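Local coordinates for protein aminomethyltransferase (Bartonella henselae, PDB 3GIR) that belongs to the glycine cleavage T-protein family, joining an aminomethyltransferase folate-binding domain to a C-terminal barrel domain, at residues Leu36-Leu41 and Ala232-Leu237; Ile81-Leu86 and Val246-Arg251; Met141-Ala146 and Asp207-Arg212; Leu175-Pro180 and Ala184-Ala189; Ala189-Asn194 and Phe221-Pro226. All coordinates share one frame; numbering follows the deposited sequence. Where two conformers were deposited one is given.

Interaction 1: residues Leu36-Leu41 and Ala232-Leu237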
# COMPACT_ATOMS: atom_id res chain seq x y z
N LEU A 36 -16.77 -7.85 5.74
CA LEU A 36 -15.75 -7.73 6.80
C LEU A 36 -16.20 -8.44 8.03
O LEU A 36 -17.36 -8.32 8.47
CB LEU A 36 -15.56 -6.27 7.16
CG LEU A 36 -14.86 -5.43 6.11
CD1 LEU A 36 -15.02 -3.92 6.44
CD2 LEU A 36 -13.36 -5.82 5.89
N PRO A 37 -15.28 -9.19 8.63
CA PRO A 37 -15.64 -9.74 9.97
C PRO A 37 -16.21 -8.77 10.98
O PRO A 37 -17.14 -9.12 11.72
CB PRO A 37 -14.27 -10.28 10.44
CG PRO A 37 -13.55 -10.67 9.21
CD PRO A 37 -13.94 -9.59 8.21
N LEU A 38 -15.70 -7.53 11.03
CA LEU A 38 -16.18 -6.50 11.94
C LEU A 38 -17.27 -5.56 11.34
O LEU A 38 -17.49 -4.48 11.84
CB LEU A 38 -15.00 -5.68 12.40
CG LEU A 38 -13.91 -6.46 13.13
CD1 LEU A 38 -12.80 -5.48 13.55
CD2 LEU A 38 -14.48 -7.25 14.36
N TYR A 39 -17.97 -6.05 10.30
CA TYR A 39 -19.01 -5.26 9.64
C TYR A 39 -19.96 -4.63 10.63
O TYR A 39 -20.27 -3.43 10.53
CB TYR A 39 -19.81 -6.11 8.66
CG TYR A 39 -21.04 -5.40 8.12
CD1 TYR A 39 -20.91 -4.49 7.09
CD2 TYR A 39 -22.29 -5.58 8.70
CE1 TYR A 39 -22.01 -3.82 6.55
CE2 TYR A 39 -23.42 -4.87 8.19
CZ TYR A 39 -23.24 -4.00 7.11
OH TYR A 39 -24.28 -3.30 6.59
N GLU A 40 -20.41 -5.40 11.65
CA GLU A 40 -21.35 -4.81 12.60
C GLU A 40 -20.84 -3.59 13.39
O GLU A 40 -21.60 -2.66 13.71
CB GLU A 40 -21.84 -5.89 13.60
CG GLU A 40 -22.77 -6.87 12.99
CD GLU A 40 -23.17 -7.99 14.01
OE1 GLU A 40 -23.07 -7.75 15.25
OE2 GLU A 40 -23.57 -9.10 13.57
N LEU A 41 -19.53 -3.55 13.72
CA LEU A 41 -18.93 -2.39 14.32
C LEU A 41 -19.03 -1.18 13.40
O LEU A 41 -19.25 -0.05 13.89
CB LEU A 41 -17.45 -2.60 14.74
CG LEU A 41 -17.11 -3.57 15.84
CD1 LEU A 41 -15.60 -3.51 16.21
CD2 LEU A 41 -18.03 -3.26 17.06
N ALA A 232 -13.29 -7.46 20.19
CA ALA A 232 -12.87 -6.92 21.46
C ALA A 232 -11.66 -5.96 21.38
O ALA A 232 -11.64 -4.88 22.00
CB ALA A 232 -12.66 -8.09 22.49
N LEU A 233 -10.64 -6.29 20.60
CA LEU A 233 -9.53 -5.43 20.43
C LEU A 233 -9.95 -4.09 19.79
O LEU A 233 -9.52 -3.03 20.19
CB LEU A 233 -8.44 -6.10 19.59
CG LEU A 233 -7.24 -5.22 19.24
CD1 LEU A 233 -6.54 -4.67 20.53
CD2 LEU A 233 -6.24 -5.86 18.27
N ALA A 234 -10.71 -4.19 18.72
CA ALA A 234 -11.14 -2.95 18.06
C ALA A 234 -11.94 -2.05 18.96
O ALA A 234 -11.66 -0.84 18.99
CB ALA A 234 -11.94 -3.26 16.80
N GLU A 235 -12.83 -2.61 19.78
CA GLU A 235 -13.58 -1.81 20.72
C GLU A 235 -12.67 -1.22 21.77
O GLU A 235 -12.86 -0.07 22.17
CB GLU A 235 -14.70 -2.62 21.36
CG GLU A 235 -15.80 -3.07 20.45
CD GLU A 235 -16.75 -4.13 21.13
OE1 GLU A 235 -16.25 -4.96 21.96
OE2 GLU A 235 -17.96 -4.14 20.81
N LYS A 236 -11.70 -1.98 22.26
CA LYS A 236 -10.71 -1.44 23.21
C LYS A 236 -9.91 -0.27 22.66
O LYS A 236 -9.70 0.75 23.34
CB LYS A 236 -9.81 -2.57 23.69
CG LYS A 236 -8.67 -2.17 24.62
CD LYS A 236 -7.92 -3.45 25.03
CE LYS A 236 -6.97 -3.23 26.19
NZ LYS A 236 -6.17 -4.46 26.38
N LEU A 237 -9.44 -0.37 21.40
CA LEU A 237 -8.71 0.75 20.83
C LEU A 237 -9.60 1.96 20.56
O LEU A 237 -9.24 3.10 20.82
CB LEU A 237 -8.06 0.32 19.52
CG LEU A 237 -7.01 -0.71 19.66
CD1 LEU A 237 -6.60 -1.21 18.24
CD2 LEU A 237 -5.79 -0.22 20.36
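Glu235 OE2 has Leu41 CD2 at 3.9 Å, and Arg231, one turn earlier on the same helix as the glutamate, offers this oxygen its NE in a long, weak ion pair. The side chains of Leu41 and Glu235 cross at about a right angle, and the leucine also rests on the aliphatic part of the glutamate, with CD2 4.1 Å from Glu235 CG. The other branch of Leu41 does the tighter packing, CD1 meeting Ala234 CB at 3.7 Å. From the N-cap position of helix 39-44, Leu38 adds its CD1 to the same methyl at 4.0 Å, so Ala234 CB receives two leucine branches. Both leucines place CG beside the backbone N and opposite the carbonyl carbon (chi1 -59° in Leu38, -66° in Leu41), which sends both chains out toward helix 227-238. A type I turn from Leu36 to Tyr39, closed by Tyr39 N to Leu36 O at 3.0 Å, sets Leu38 at the start of its helix. The packing is buried at Ala234 and Leu38, whereas Glu235 lies at the exposed border. Asp80 of strand 76-80 touches Leu38 as well. With Leu38 at the N-cap and Leu41 in the first turn both packed on Ala234, the contact joins the start of short helix 39-44 to helix 227-238 beside the mixed sheet of the folate-binding domain.

Interaction 2: residues Ile81-Leu86 and Val246-Arg251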
# COMPACT_ATOMS: atom_id res chain seq x y z
N ILE A 81 -8.64 -2.97 7.76
CA ILE A 81 -8.03 -3.38 6.52
C ILE A 81 -8.03 -4.92 6.41
O ILE A 81 -7.16 -5.53 5.82
CB ILE A 81 -6.64 -2.70 6.28
CG1 ILE A 81 -5.73 -2.98 7.43
CG2 ILE A 81 -6.85 -1.18 6.08
CD1 ILE A 81 -4.28 -2.51 7.08
N SER A 82 -9.12 -5.53 6.91
CA SER A 82 -9.27 -6.97 6.95
C SER A 82 -9.53 -7.56 5.58
O SER A 82 -9.63 -8.77 5.47
CB SER A 82 -10.41 -7.38 7.90
OG SER A 82 -10.12 -6.98 9.23
N HIS A 83 -9.68 -6.72 4.56
CA HIS A 83 -9.79 -7.13 3.17
C HIS A 83 -8.44 -7.52 2.60
O HIS A 83 -8.36 -8.27 1.62
CB HIS A 83 -10.49 -6.03 2.35
CG HIS A 83 -9.76 -4.74 2.27
ND1 HIS A 83 -9.09 -4.20 3.35
CD2 HIS A 83 -9.52 -3.89 1.24
CE1 HIS A 83 -8.52 -3.06 3.01
NE2 HIS A 83 -8.75 -2.85 1.71
N MET A 84 -7.36 -7.03 3.19
CA MET A 84 -5.99 -7.46 2.86
C MET A 84 -5.81 -8.89 3.35
O MET A 84 -6.57 -9.39 4.16
CB MET A 84 -4.93 -6.61 3.56
CG MET A 84 -5.01 -5.09 3.33
SD MET A 84 -4.77 -4.47 1.63
CE MET A 84 -3.05 -4.31 1.48
N LYS A 85 -4.79 -9.57 2.82
CA LYS A 85 -4.57 -10.99 3.06
C LYS A 85 -3.16 -11.26 3.52
O LYS A 85 -2.21 -10.83 2.87
CB LYS A 85 -4.88 -11.86 1.82
CG LYS A 85 -5.07 -13.31 2.10
CD LYS A 85 -6.41 -13.56 2.83
CE LYS A 85 -6.67 -15.00 3.11
NZ LYS A 85 -8.03 -15.14 3.72
N LEU A 86 -3.06 -11.98 4.63
CA LEU A 86 -1.78 -12.47 5.14
C LEU A 86 -1.57 -13.86 4.58
O LEU A 86 -2.48 -14.71 4.64
CB LEU A 86 -1.83 -12.56 6.66
CG LEU A 86 -1.36 -11.30 7.35
CD1 LEU A 86 -2.33 -10.20 7.11
CD2 LEU A 86 -1.19 -11.66 8.86
N VAL A 246 -11.41 5.49 10.57
CA VAL A 246 -11.14 6.21 9.34
C VAL A 246 -11.59 5.30 8.18
O VAL A 246 -11.22 4.12 8.12
CB VAL A 246 -9.69 6.60 9.30
CG1 VAL A 246 -9.40 7.39 8.01
CG2 VAL A 246 -9.39 7.45 10.51
N GLY A 247 -12.32 5.84 7.22
CA GLY A 247 -12.84 5.13 6.07
C GLY A 247 -11.89 5.10 4.89
O GLY A 247 -10.83 5.72 4.90
N LEU A 248 -12.27 4.34 3.88
CA LEU A 248 -11.41 4.17 2.70
C LEU A 248 -11.15 5.46 1.96
O LEU A 248 -10.06 5.59 1.34
CB LEU A 248 -12.05 3.15 1.75
CG LEU A 248 -11.79 1.67 2.08
CD1 LEU A 248 -12.16 0.91 0.79
CD2 LEU A 248 -10.43 1.10 2.78
N ALA A 249 -12.10 6.41 1.96
CA ALA A 249 -11.88 7.69 1.26
C ALA A 249 -10.71 8.45 1.85
O ALA A 249 -9.81 8.87 1.11
CB ALA A 249 -13.16 8.53 1.10
N ALA A 250 -10.69 8.54 3.17
CA ALA A 250 -9.60 9.19 3.85
C ALA A 250 -8.33 8.36 3.76
O ALA A 250 -7.23 8.91 3.73
CB ALA A 250 -9.99 9.52 5.31
N ARG A 251 -8.46 7.01 3.86
CA ARG A 251 -7.28 6.17 3.61
C ARG A 251 -6.61 6.54 2.28
O ARG A 251 -5.39 6.60 2.17
CB ARG A 251 -7.64 4.69 3.64
CG ARG A 251 -6.59 3.73 3.22
CD ARG A 251 -6.98 2.35 3.58
NE ARG A 251 -6.27 1.27 2.90
CZ ARG A 251 -5.22 0.65 3.38
NH1 ARG A 251 -4.66 1.05 4.50
NH2 ARG A 251 -4.72 -0.39 2.70
O HOH W 1 -6.62 -1.06 0.33
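Arg251 sets CG opposite its own backbone N (chi1 172°) and stays extended as far as NE, while Ile81 puts CG1 in the crowded position between backbone N and carbonyl carbon (chi1 56°), leaving CG2 to face the arginine. The two side chains meet at about a right angle. The methyl lies over one face of the guanidinium, 3.5 Å above its plane and offset toward the rim, with Ile81 CG2 3.5 Å from Arg251 NH1 and 3.6 Å from Arg251 CZ. The edge of the guanidinium does polar work instead: in its plane, Arg251 NH2 donates to a water at 3.1 Å. That water also bonds His83 NE2 at 3.1 Å, the two partners subtending about 102° at its oxygen, so it bridges groups too far apart to meet directly. Leu248 CD2 approaches the imidazole obliquely, 4.4 Å from His83 NE2. A type I turn runs from Ile81 to Met84, and Gly247 holds the N-cap position of the helix whose first turn carries Leu248 and Arg251. Met57 of strand 55-60 touches both His83 and Leu248. The arrangement belongs to the joint of the folate-binding domain where the turn between strands 76-80 and 85-90 passes from the mixed sheet to the antiparallel one and is met by the start of helix 248-257.

Interaction 3: residues Met141-Ala146 and Asp207-Arg212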
# COMPACT_ATOMS: atom_id res chain seq x y z
N MET A 141 6.13 -13.86 6.50
CA MET A 141 4.74 -13.43 6.30
C MET A 141 4.78 -12.47 5.10
O MET A 141 5.69 -11.66 4.92
CB MET A 141 4.18 -12.64 7.52
CG MET A 141 2.74 -12.36 7.49
SD MET A 141 1.79 -13.91 7.74
CE MET A 141 2.03 -14.18 9.54
N LEU A 142 3.78 -12.61 4.26
CA LEU A 142 3.49 -11.67 3.17
C LEU A 142 2.13 -11.04 3.43
O LEU A 142 1.16 -11.72 3.85
CB LEU A 142 3.43 -12.40 1.80
CG LEU A 142 4.76 -12.82 1.20
CD1 LEU A 142 4.64 -13.94 0.09
CD2 LEU A 142 5.50 -11.59 0.66
N VAL A 143 2.01 -9.75 3.15
CA VAL A 143 0.68 -9.11 3.12
C VAL A 143 0.37 -8.68 1.70
O VAL A 143 1.14 -7.91 1.13
CB VAL A 143 0.67 -7.91 4.10
CG1 VAL A 143 -0.73 -7.24 4.10
CG2 VAL A 143 0.95 -8.33 5.57
N ALA A 144 -0.76 -9.18 1.18
CA ALA A 144 -1.21 -9.03 -0.21
C ALA A 144 -2.38 -8.09 -0.27
O ALA A 144 -3.20 -8.05 0.66
CB ALA A 144 -1.66 -10.39 -0.77
N ASN A 145 -2.51 -7.38 -1.37
CA ASN A 145 -3.69 -6.54 -1.53
C ASN A 145 -4.97 -7.28 -1.73
O ASN A 145 -4.99 -8.35 -2.34
CB ASN A 145 -3.45 -5.64 -2.78
CG ASN A 145 -2.54 -4.54 -2.51
OD1 ASN A 145 -1.35 -4.51 -3.02
ND2 ASN A 145 -3.00 -3.60 -1.68
N ALA A 146 -6.10 -6.67 -1.32
CA ALA A 146 -7.38 -7.30 -1.39
C ALA A 146 -7.76 -7.84 -2.77
O ALA A 146 -8.19 -8.99 -2.90
CB ALA A 146 -8.44 -6.31 -0.86
N ASP A 207 -0.43 -16.53 16.76
CA ASP A 207 -1.35 -16.11 15.70
C ASP A 207 -1.57 -14.57 15.63
O ASP A 207 -2.41 -14.13 14.86
CB ASP A 207 -2.69 -16.86 15.76
CG ASP A 207 -2.55 -18.37 15.41
OD1 ASP A 207 -1.51 -18.79 14.90
OD2 ASP A 207 -3.54 -19.12 15.57
N TRP A 208 -0.80 -13.79 16.38
CA TRP A 208 -0.89 -12.34 16.27
C TRP A 208 0.38 -11.89 15.52
O TRP A 208 1.42 -12.52 15.62
CB TRP A 208 -0.87 -11.65 17.65
CG TRP A 208 -2.13 -11.65 18.40
CD1 TRP A 208 -2.83 -12.72 18.77
CD2 TRP A 208 -2.73 -10.51 19.04
NE1 TRP A 208 -3.93 -12.33 19.51
CE2 TRP A 208 -3.89 -10.98 19.67
CE3 TRP A 208 -2.48 -9.15 19.00
CZ2 TRP A 208 -4.74 -10.12 20.37
CZ3 TRP A 208 -3.32 -8.29 19.70
CH2 TRP A 208 -4.44 -8.80 20.36
N PHE A 209 0.28 -10.80 14.76
CA PHE A 209 1.44 -10.25 14.03
C PHE A 209 1.34 -8.75 14.10
O PHE A 209 0.30 -8.21 13.70
CB PHE A 209 1.39 -10.80 12.58
CG PHE A 209 2.39 -10.24 11.62
CD1 PHE A 209 3.72 -10.22 11.89
CD2 PHE A 209 1.95 -9.73 10.39
CE1 PHE A 209 4.66 -9.70 10.96
CE2 PHE A 209 2.86 -9.27 9.45
CZ PHE A 209 4.23 -9.21 9.77
N ILE A 210 2.35 -8.04 14.64
CA ILE A 210 2.31 -6.60 14.71
C ILE A 210 3.51 -6.06 13.99
O ILE A 210 4.64 -6.53 14.23
CB ILE A 210 2.30 -6.08 16.17
CG1 ILE A 210 1.01 -6.58 16.85
CG2 ILE A 210 2.48 -4.55 16.25
CD1 ILE A 210 0.86 -6.12 18.35
N THR A 211 3.28 -5.05 13.16
CA THR A 211 4.34 -4.36 12.43
C THR A 211 4.24 -2.85 12.67
O THR A 211 3.15 -2.32 12.93
CB THR A 211 4.34 -4.63 10.90
OG1 THR A 211 3.08 -4.15 10.35
CG2 THR A 211 4.56 -6.14 10.52
N ARG A 212 5.39 -2.17 12.66
CA ARG A 212 5.42 -0.72 12.72
C ARG A 212 5.54 -0.24 11.28
O ARG A 212 6.61 -0.12 10.70
CB ARG A 212 6.56 -0.22 13.63
CG ARG A 212 6.46 1.25 13.91
CD ARG A 212 7.38 1.73 15.07
NE ARG A 212 6.92 2.90 15.67
CZ ARG A 212 7.17 3.24 16.94
NH1 ARG A 212 7.87 2.42 17.71
NH2 ARG A 212 6.68 4.32 17.43
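Met141 meets the Phe209 ring with the root of its side chain more closely than with its sulfur. CB lies over one face, 4.0 Å above the ring plane and offset toward the rim. CG makes the CH-pi contact, 4.2 Å from the Phe209 ring centroid and 30° off the normal, and its shortest approach is to Phe209 CE2 at 3.7 Å. The sulfur follows above the same ring but farther away, Met141 SD standing 5.3 Å from the Phe209 centroid, so the Met-aromatic contact is a distant one. Torsions explain this order: CG is turned opposite the backbone N (chi1 -171°), and the chain, bent at chi2 and chi3, carries the sulfur up off the face. The two side chains lie alongside, pointing opposite ways. The two strands belong to different layers. Strand 139-144 is part of the antiparallel sheet, strand 209-211 part of the mixed sheet, and Phe209 is a side chain by which the second packs on the first within the folate-binding domain. Two residues on from Met141, and pointing the same way, Val143 comes at the ring edge near its plane, with CG2 4.4 Å from Phe209 CE2. Leu86 of strand 85-90 and Thr133 and Leu135 of strand 126-136 also touch the phenylalanine, which is buried.

Interaction 4: residues Leu175-Pro180 and Ala184-Ala189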
# COMPACT_ATOMS: atom_id res chain seq x y z
N LEU A 175 -5.98 -4.61 11.34
CA LEU A 175 -6.30 -3.23 11.74
C LEU A 175 -5.05 -2.41 11.56
O LEU A 175 -4.00 -2.85 11.94
CB LEU A 175 -6.77 -3.13 13.19
CG LEU A 175 -7.95 -4.00 13.56
CD1 LEU A 175 -8.20 -3.98 15.08
CD2 LEU A 175 -9.15 -3.49 12.85
N ALA A 176 -5.15 -1.20 11.05
CA ALA A 176 -4.06 -0.25 11.08
C ALA A 176 -4.40 0.84 12.09
O ALA A 176 -5.48 1.32 12.15
CB ALA A 176 -3.90 0.39 9.68
N LEU A 177 -3.39 1.22 12.89
CA LEU A 177 -3.53 2.28 13.92
C LEU A 177 -2.43 3.26 13.57
O LEU A 177 -1.25 2.98 13.73
CB LEU A 177 -3.32 1.76 15.32
CG LEU A 177 -3.43 2.80 16.42
CD1 LEU A 177 -4.91 3.24 16.60
CD2 LEU A 177 -2.92 2.15 17.72
N GLN A 178 -2.79 4.45 13.10
CA GLN A 178 -1.86 5.37 12.41
C GLN A 178 -2.00 6.79 12.93
O GLN A 178 -3.07 7.26 13.22
CB GLN A 178 -2.13 5.42 10.92
CG GLN A 178 -2.09 4.08 10.26
CD GLN A 178 -0.66 3.61 9.99
OE1 GLN A 178 0.12 4.30 9.29
NE2 GLN A 178 -0.36 2.35 10.41
N GLY A 179 -0.86 7.49 13.05
CA GLY A 179 -0.83 8.87 13.47
C GLY A 179 0.20 9.14 14.59
O GLY A 179 0.77 8.20 15.18
N PRO A 180 0.35 10.41 14.93
CA PRO A 180 1.32 10.76 15.95
C PRO A 180 1.03 10.29 17.32
O PRO A 180 1.99 10.20 18.12
CB PRO A 180 1.36 12.29 15.88
CG PRO A 180 -0.00 12.65 15.33
CD PRO A 180 -0.22 11.59 14.30
N ALA A 184 1.41 5.92 21.49
CA ALA A 184 0.93 6.13 22.85
C ALA A 184 -0.36 5.36 23.12
O ALA A 184 -0.50 4.70 24.15
CB ALA A 184 0.80 7.64 23.13
N VAL A 185 -1.27 5.34 22.13
CA VAL A 185 -2.51 4.57 22.23
C VAL A 185 -2.17 3.08 22.41
O VAL A 185 -2.79 2.41 23.26
CB VAL A 185 -3.42 4.81 20.99
CG1 VAL A 185 -4.57 3.82 20.95
CG2 VAL A 185 -3.90 6.23 20.94
N LEU A 186 -1.25 2.57 21.59
CA LEU A 186 -0.85 1.20 21.64
C LEU A 186 -0.35 0.85 23.05
O LEU A 186 -0.79 -0.11 23.65
CB LEU A 186 0.23 0.88 20.62
CG LEU A 186 0.56 -0.53 20.32
CD1 LEU A 186 -0.56 -1.20 19.52
CD2 LEU A 186 1.87 -0.67 19.69
N ALA A 187 0.58 1.64 23.54
CA ALA A 187 1.13 1.45 24.94
C ALA A 187 0.02 1.48 25.99
O ALA A 187 -0.05 0.63 26.84
CB ALA A 187 2.19 2.50 25.25
N ASP A 188 -0.87 2.45 25.91
CA ASP A 188 -1.92 2.57 26.93
C ASP A 188 -2.97 1.46 26.84
O ASP A 188 -3.70 1.20 27.80
CB ASP A 188 -2.61 3.94 26.85
CG ASP A 188 -1.70 5.12 27.27
OD1 ASP A 188 -0.57 4.94 27.78
OD2 ASP A 188 -2.12 6.28 27.00
N ALA A 189 -3.07 0.81 25.69
CA ALA A 189 -3.94 -0.34 25.53
C ALA A 189 -3.28 -1.63 26.04
O ALA A 189 -3.90 -2.70 25.97
CB ALA A 189 -4.38 -0.51 24.06
O HOH W 2 2.37 8.44 20.27
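Ala184 joins the contact to Pro180 through its backbone: its N donates to a water at 3.0 Å, and the same water gives a hydrogen to Pro180 O at 2.8 Å. This bridge ties the beginning of the helical segment to the turn that has just left the strand. Val185 comes next and carries the apolar packing. Its CG1 lies opposite the backbone N (chi1 169°) and reaches Leu177 CD2 at 4.0 Å, the two side chains crossing obliquely. Leu177 likewise holds CG opposite its backbone N (chi1 179°), which lifts it off the strand toward the helix. Val185 also touches Asp240, a residue of the sodium ion site, and its side chain lies about 8 Å from that ion. At Leu186 the same leucine methyl touches main chain and side-chain root together, Leu177 CD2 standing 4.2 Å from Leu186 N and 4.5 Å from Leu186 CB. One branch of Leu177 thus serves two consecutive residues of the helix. Leu186 also touches Phe221 and Ile223 of the adjoining strand 220-225. The element is a strand followed after a short turn by a helix that folds back over the mixed sheet: strand 173-178 gives way to a turn at Gly179, where phi is positive (131°), and helix 182-188 then covers Leu177. Asp188 bonds its N back to Ala184 O at 2.9 Å and makes a salt bridge to Arg242 with OD2. Ala189 ends the turn by donating from N to Val185 O at 2.9 Å.

Interaction 5: residues Ala189-Asn194 and Phe221-Pro226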
# COMPACT_ATOMS: atom_id res chain seq x y z
N ALA A 189 -3.07 0.81 25.69
CA ALA A 189 -3.94 -0.34 25.53
C ALA A 189 -3.28 -1.63 26.04
O ALA A 189 -3.90 -2.70 25.97
CB ALA A 189 -4.38 -0.51 24.06
N GLY A 190 -2.04 -1.53 26.50
CA GLY A 190 -1.28 -2.69 26.97
C GLY A 190 -0.74 -3.60 25.93
O GLY A 190 -0.36 -4.74 26.24
N LEU A 191 -0.59 -3.08 24.69
CA LEU A 191 -0.07 -3.89 23.62
C LEU A 191 1.40 -3.56 23.38
O LEU A 191 1.78 -2.40 23.43
CB LEU A 191 -0.86 -3.68 22.32
CG LEU A 191 -2.36 -3.83 22.49
CD1 LEU A 191 -3.02 -3.13 21.26
CD2 LEU A 191 -2.70 -5.27 22.61
N PRO A 192 2.23 -4.56 23.15
CA PRO A 192 3.63 -4.38 22.82
C PRO A 192 3.77 -3.91 21.37
O PRO A 192 2.83 -4.10 20.59
CB PRO A 192 4.21 -5.77 23.03
CG PRO A 192 3.03 -6.69 22.89
CD PRO A 192 1.81 -5.97 23.14
N GLY A 193 4.89 -3.28 21.07
CA GLY A 193 5.24 -2.82 19.74
C GLY A 193 5.97 -1.49 19.72
O GLY A 193 6.65 -1.17 18.75
N ASN A 194 5.92 -0.73 20.84
CA ASN A 194 6.64 0.50 20.88
C ASN A 194 8.16 0.33 20.72
O ASN A 194 8.84 1.28 20.30
CB ASN A 194 6.31 1.26 22.15
CG ASN A 194 5.23 2.25 21.98
OD1 ASN A 194 5.51 3.42 21.76
ND2 ASN A 194 3.97 1.83 22.13
N PHE A 221 1.06 1.46 13.19
CA PHE A 221 1.15 0.07 13.39
C PHE A 221 0.10 -0.64 12.57
O PHE A 221 -0.94 -0.05 12.29
CB PHE A 221 1.02 -0.34 14.88
CG PHE A 221 2.07 0.29 15.75
CD1 PHE A 221 3.25 -0.39 16.03
CD2 PHE A 221 1.89 1.57 16.20
CE1 PHE A 221 4.20 0.23 16.84
CE2 PHE A 221 2.88 2.18 16.93
CZ PHE A 221 3.98 1.51 17.23
N GLU A 222 0.37 -1.90 12.26
CA GLU A 222 -0.67 -2.82 11.74
C GLU A 222 -0.70 -4.02 12.67
O GLU A 222 0.38 -4.57 13.06
CB GLU A 222 -0.38 -3.25 10.33
CG GLU A 222 -0.41 -2.13 9.32
CD GLU A 222 -0.30 -2.66 7.87
OE1 GLU A 222 -0.09 -3.90 7.60
OE2 GLU A 222 -0.45 -1.79 7.01
N ILE A 223 -1.91 -4.45 13.00
CA ILE A 223 -2.12 -5.58 13.92
C ILE A 223 -3.00 -6.63 13.22
O ILE A 223 -4.11 -6.31 12.84
CB ILE A 223 -2.78 -5.14 15.23
CG1 ILE A 223 -2.04 -3.96 15.87
CG2 ILE A 223 -2.96 -6.35 16.22
CD1 ILE A 223 -2.85 -3.23 17.05
N ALA A 224 -2.51 -7.87 13.09
CA ALA A 224 -3.20 -8.97 12.49
C ALA A 224 -3.47 -9.97 13.60
O ALA A 224 -2.57 -10.27 14.39
CB ALA A 224 -2.39 -9.64 11.35
N LEU A 225 -4.70 -10.42 13.70
CA LEU A 225 -5.06 -11.35 14.77
C LEU A 225 -6.21 -12.22 14.35
O LEU A 225 -6.92 -11.96 13.42
CB LEU A 225 -5.40 -10.59 16.08
CG LEU A 225 -6.74 -9.85 16.20
CD1 LEU A 225 -6.85 -9.37 17.73
CD2 LEU A 225 -6.84 -8.66 15.23
N PRO A 226 -6.42 -13.34 15.08
CA PRO A 226 -7.53 -14.18 14.77
C PRO A 226 -8.86 -13.45 14.81
O PRO A 226 -9.06 -12.53 15.60
CB PRO A 226 -7.47 -15.27 15.88
CG PRO A 226 -6.07 -15.25 16.28
CD PRO A 226 -5.64 -13.84 16.22
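A Schellman motif at Gly190 ends helix 182-188, and the loop that follows lays Leu191 and Gly193 against Ile223 and Phe221 of strand 220-225. Gly193 makes the closest approach with its carbonyl: O stands 3.4 Å from Phe221 CE1, at the edge of the ring and near its plane, an orientation consistent with a weak attraction between the oxygen and the hydrogen on CE1. Phe221 has CG beside its backbone N (chi1 -59°), which helps to bring this edge of the ring to the carbonyl. Gly193, at phi 142°, brings only backbone against the ring. Asn194 N is farther off, 4.5 Å from Phe221 CE1 and oblique to the ring, while its side-chain ND2 is bound to Ala183 O on the helix. Two residues further along the strand, Ile223 CD1 meets Leu191 CD1 end to end at 4.2 Å. Leu186 of helix 182-188 touches Leu191, Phe221 and Ile223, and Leu233 of helix 227-238 packs on Leu191 and Ile223, so the loop lies against both helices, over a strand flanked by 209-211 and 173-178.

How the interactions relate
All five contacts lie in the folate-binding domain. Interactions 4 and 5 are closest, centres about 8 Å apart, sharing Ala189 and neighbouring strands 173-178 and 220-225 of the mixed sheet. Interaction 3, about 11 Å from interaction 5, uses the next strand, 209-211, and carries the packing over to the antiparallel sheet. Interaction 2 joins the turn leading into that sheet to helix 248-257, and Lys85 pairs with Ala144 of interaction 3. Interaction 1 spans the longest sequence separation and encloses interactions 3, 4 and 5; Lys236 NZ bonds Ala189 O, and Leu36 packs on Ser82. Distant parts of the chain are thus drawn together around two sheets and the helices beside them.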